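Local coordinates for protein UDP-N-acetylglucosamine 2-epimerase (Listeria monocytogenes, PDB 3OT5) that probably catalyses the reversible epimerisation of UDP-N-acetylglucosamine at C2 to give UDP-N-acetylmannosamine, at residues E253-T258 / E354-L359. Sequence-based numbering, arbitrary orientation.
Sequences ESREDT and EALDLL
Arg255 lays its side chain over Leu356, crossing it at about a right angle. CB points toward helix 348-360 but stands off from the leucine; CG is the first atom to touch, 3.9 Å from Leu356 CD2, and it also lies 4.3 Å from Leu359 CD1. A bend about the CB-CG bond (chi2 -62°) redirects the rest of the chain: CD swings wide of the methyl, and contact resumes at NE, 4.0 Å from Leu356 CD2. The flat guanidinium then receives the same methyl over the centre of one face, with CZ 3.9 Å from CD2, while NH1 reaches Leu356 CD1 as well. Arginine suits this partly exposed place because its methylene chain and guanidinium face can cover a hydrocarbon while its N-H groups work in the plane. There NH2 donates to Ser254 O at 3.0 Å, an acceptor lying almost in the guanidinium plane although the nitrogen sits well above that of the carbonyl. NH1 makes a salt bridge with Asp360, tying the turn to the last residue of helix 348-360; the polar bonds together probably hold the guanidinium in one rotation.

Deeper in, Thr258 presents CG2 to the branched end of Leu359, 3.9 Å from CD1 and nearly as close to CD2. Threonine serves both sides of this buried spot: its methyl packs on the leucine, while OG1, turned by chi1 of 64°, bonds Arg255 O at 2.7 Å in the carbonyl plane and braces the type I turn from Arg255 to Thr258. Ile251 of helix 240-254 also packs on Leu359. The turn linking helix 240-254 to strand 258-263 thus packs against helix 348-360 in the C-terminal Rossmann-like domain, consistent with its three-layer alpha/beta/alpha fold.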
loop_
_atom_site.group_PDB
_atom_site.type_symbol
_atom_site.label_atom_id
_atom_site.label_comp_id
_atom_site.label_asym_id
_atom_site.label_seq_id
_atom_site.Cartn_x
_atom_site.Cartn_y
_atom_site.Cartn_z
ATOM N N GLU A 253 6.125 26.750 14.258
ATOM C CA GLU A 253 6.453 27.956 15.038
ATOM C C GLU A 253 5.575 28.111 16.281
ATOM O O GLU A 253 6.040 28.564 17.320
ATOM C CB GLU A 253 6.336 29.224 14.183
ATOM C CG GLU A 253 7.343 29.308 13.043
ATOM C CD GLU A 253 7.235 30.600 12.250
ATOM O OE1 GLU A 253 6.599 31.567 12.738
ATOM O OE2 GLU A 253 7.807 30.661 11.141
ATOM N N SER A 254 4.310 27.722 16.164
ATOM C CA SER A 254 3.349 27.836 17.257
ATOM C C SER A 254 3.529 26.791 18.351
ATOM O O SER A 254 3.139 27.026 19.499
ATOM C CB SER A 254 1.929 27.732 16.700
ATOM O OG SER A 254 1.681 28.761 15.754
ATOM N N ARG A 255 4.087 25.640 17.988
ATOM C CA ARG A 255 4.323 24.542 18.924
ATOM C C ARG A 255 5.797 24.157 18.870
ATOM O O ARG A 255 6.238 23.442 17.958
ATOM C CB ARG A 255 3.437 23.346 18.571
ATOM C CG ARG A 255 1.951 23.629 18.681
ATOM C CD ARG A 255 1.560 23.990 20.119
ATOM N NE ARG A 255 0.121 24.204 20.248
ATOM C CZ ARG A 255 -0.493 25.372 20.058
ATOM N NH1 ARG A 255 -1.808 25.444 20.197
ATOM N NH2 ARG A 255 0.192 26.469 19.724
ATOM N N GLU A 256 6.543 24.609 19.875
ATOM C CA GLU A 256 7.989 24.384 19.931
ATOM C C GLU A 256 8.441 22.965 20.204
ATOM O O GLU A 256 9.605 22.649 19.977
ATOM C CB GLU A 256 8.634 25.336 20.934
ATOM C CG GLU A 256 8.452 26.787 20.550
ATOM C CD GLU A 256 9.184 27.738 21.471
ATOM O OE1 GLU A 256 10.072 27.289 22.226
ATOM O OE2 GLU A 256 8.880 28.945 21.425
ATOM N N ASP A 257 7.553 22.108 20.694
ATOM C CA ASP A 257 7.951 20.724 20.939
ATOM C C ASP A 257 7.633 19.819 19.738
ATOM O O ASP A 257 7.489 18.612 19.890
ATOM C CB ASP A 257 7.351 20.175 22.244
ATOM C CG ASP A 257 5.840 20.223 22.275
ATOM O OD1 ASP A 257 5.233 20.883 21.403
ATOM O OD2 ASP A 257 5.261 19.612 23.201
ATOM N N THR A 258 7.536 20.409 18.549
ATOM C CA THR A 258 7.276 19.643 17.332
ATOM C C THR A 258 8.397 19.818 16.328
ATOM O O THR A 258 9.102 20.826 16.320
ATOM C CB THR A 258 6.000 20.104 16.600
ATOM O OG1 THR A 258 6.168 21.455 16.151
ATOM C CG2 THR A 258 4.779 20.008 17.503
ATOM N N GLU A 354 -6.698 21.622 12.525
ATOM C CA GLU A 354 -6.758 20.189 12.707
ATOM C C GLU A 354 -5.469 19.644 13.313
ATOM O O GLU A 354 -5.502 18.729 14.129
ATOM C CB GLU A 354 -7.063 19.502 11.387
ATOM C CG GLU A 354 -7.759 18.194 11.595
ATOM C CD GLU A 354 -9.189 18.399 12.073
ATOM O OE1 GLU A 354 -9.619 17.698 13.009
ATOM O OE2 GLU A 354 -9.865 19.297 11.532
ATOM N N ALA A 355 -4.335 20.205 12.914
ATOM C CA ALA A 355 -3.054 19.784 13.457
ATOM C C ALA A 355 -2.986 20.131 14.953
ATOM O O ALA A 355 -2.706 19.272 15.796
ATOM C CB ALA A 355 -1.934 20.468 12.721
ATOM N N LEU A 356 -3.248 21.394 15.271
ATOM C CA LEU A 356 -3.207 21.854 16.657
ATOM C C LEU A 356 -4.121 21.014 17.538
ATOM O O LEU A 356 -3.740 20.629 18.641
ATOM C CB LEU A 356 -3.574 23.335 16.755
ATOM C CG LEU A 356 -2.627 24.296 16.036
ATOM C CD1 LEU A 356 -2.984 25.746 16.360
ATOM C CD2 LEU A 356 -1.192 24.018 16.427
ATOM N N ASP A 357 -5.321 20.728 17.042
ATOM C CA ASP A 357 -6.287 19.902 17.767
ATOM C C ASP A 357 -5.607 18.635 18.257
ATOM O O ASP A 357 -5.632 18.326 19.454
ATOM C CB ASP A 357 -7.454 19.526 16.846
ATOM C CG ASP A 357 -8.480 18.626 17.523
ATOM O OD1 ASP A 357 -8.971 17.687 16.849
ATOM O OD2 ASP A 357 -8.774 18.827 18.723
ATOM N N LEU A 358 -4.984 17.918 17.324
ATOM C CA LEU A 358 -4.286 16.667 17.630
ATOM C C LEU A 358 -3.081 16.872 18.538
ATOM O O LEU A 358 -2.825 16.068 19.437
ATOM C CB LEU A 358 -3.849 15.969 16.337
ATOM C CG LEU A 358 -5.000 15.479 15.465
ATOM C CD1 LEU A 358 -4.489 14.865 14.166
ATOM C CD2 LEU A 358 -5.832 14.481 16.241
ATOM N N LEU A 359 -2.339 17.945 18.308
ATOM C CA LEU A 359 -1.175 18.237 19.132
ATOM C C LEU A 359 -1.526 18.666 20.573
ATOM O O LEU A 359 -0.839 18.275 21.519
ATOM C CB LEU A 359 -0.312 19.311 18.460
ATOM C CG LEU A 359 0.389 18.866 17.176
ATOM C CD1 LEU A 359 0.988 20.055 16.442
ATOM C CD2 LEU A 359 1.457 17.810 17.485
#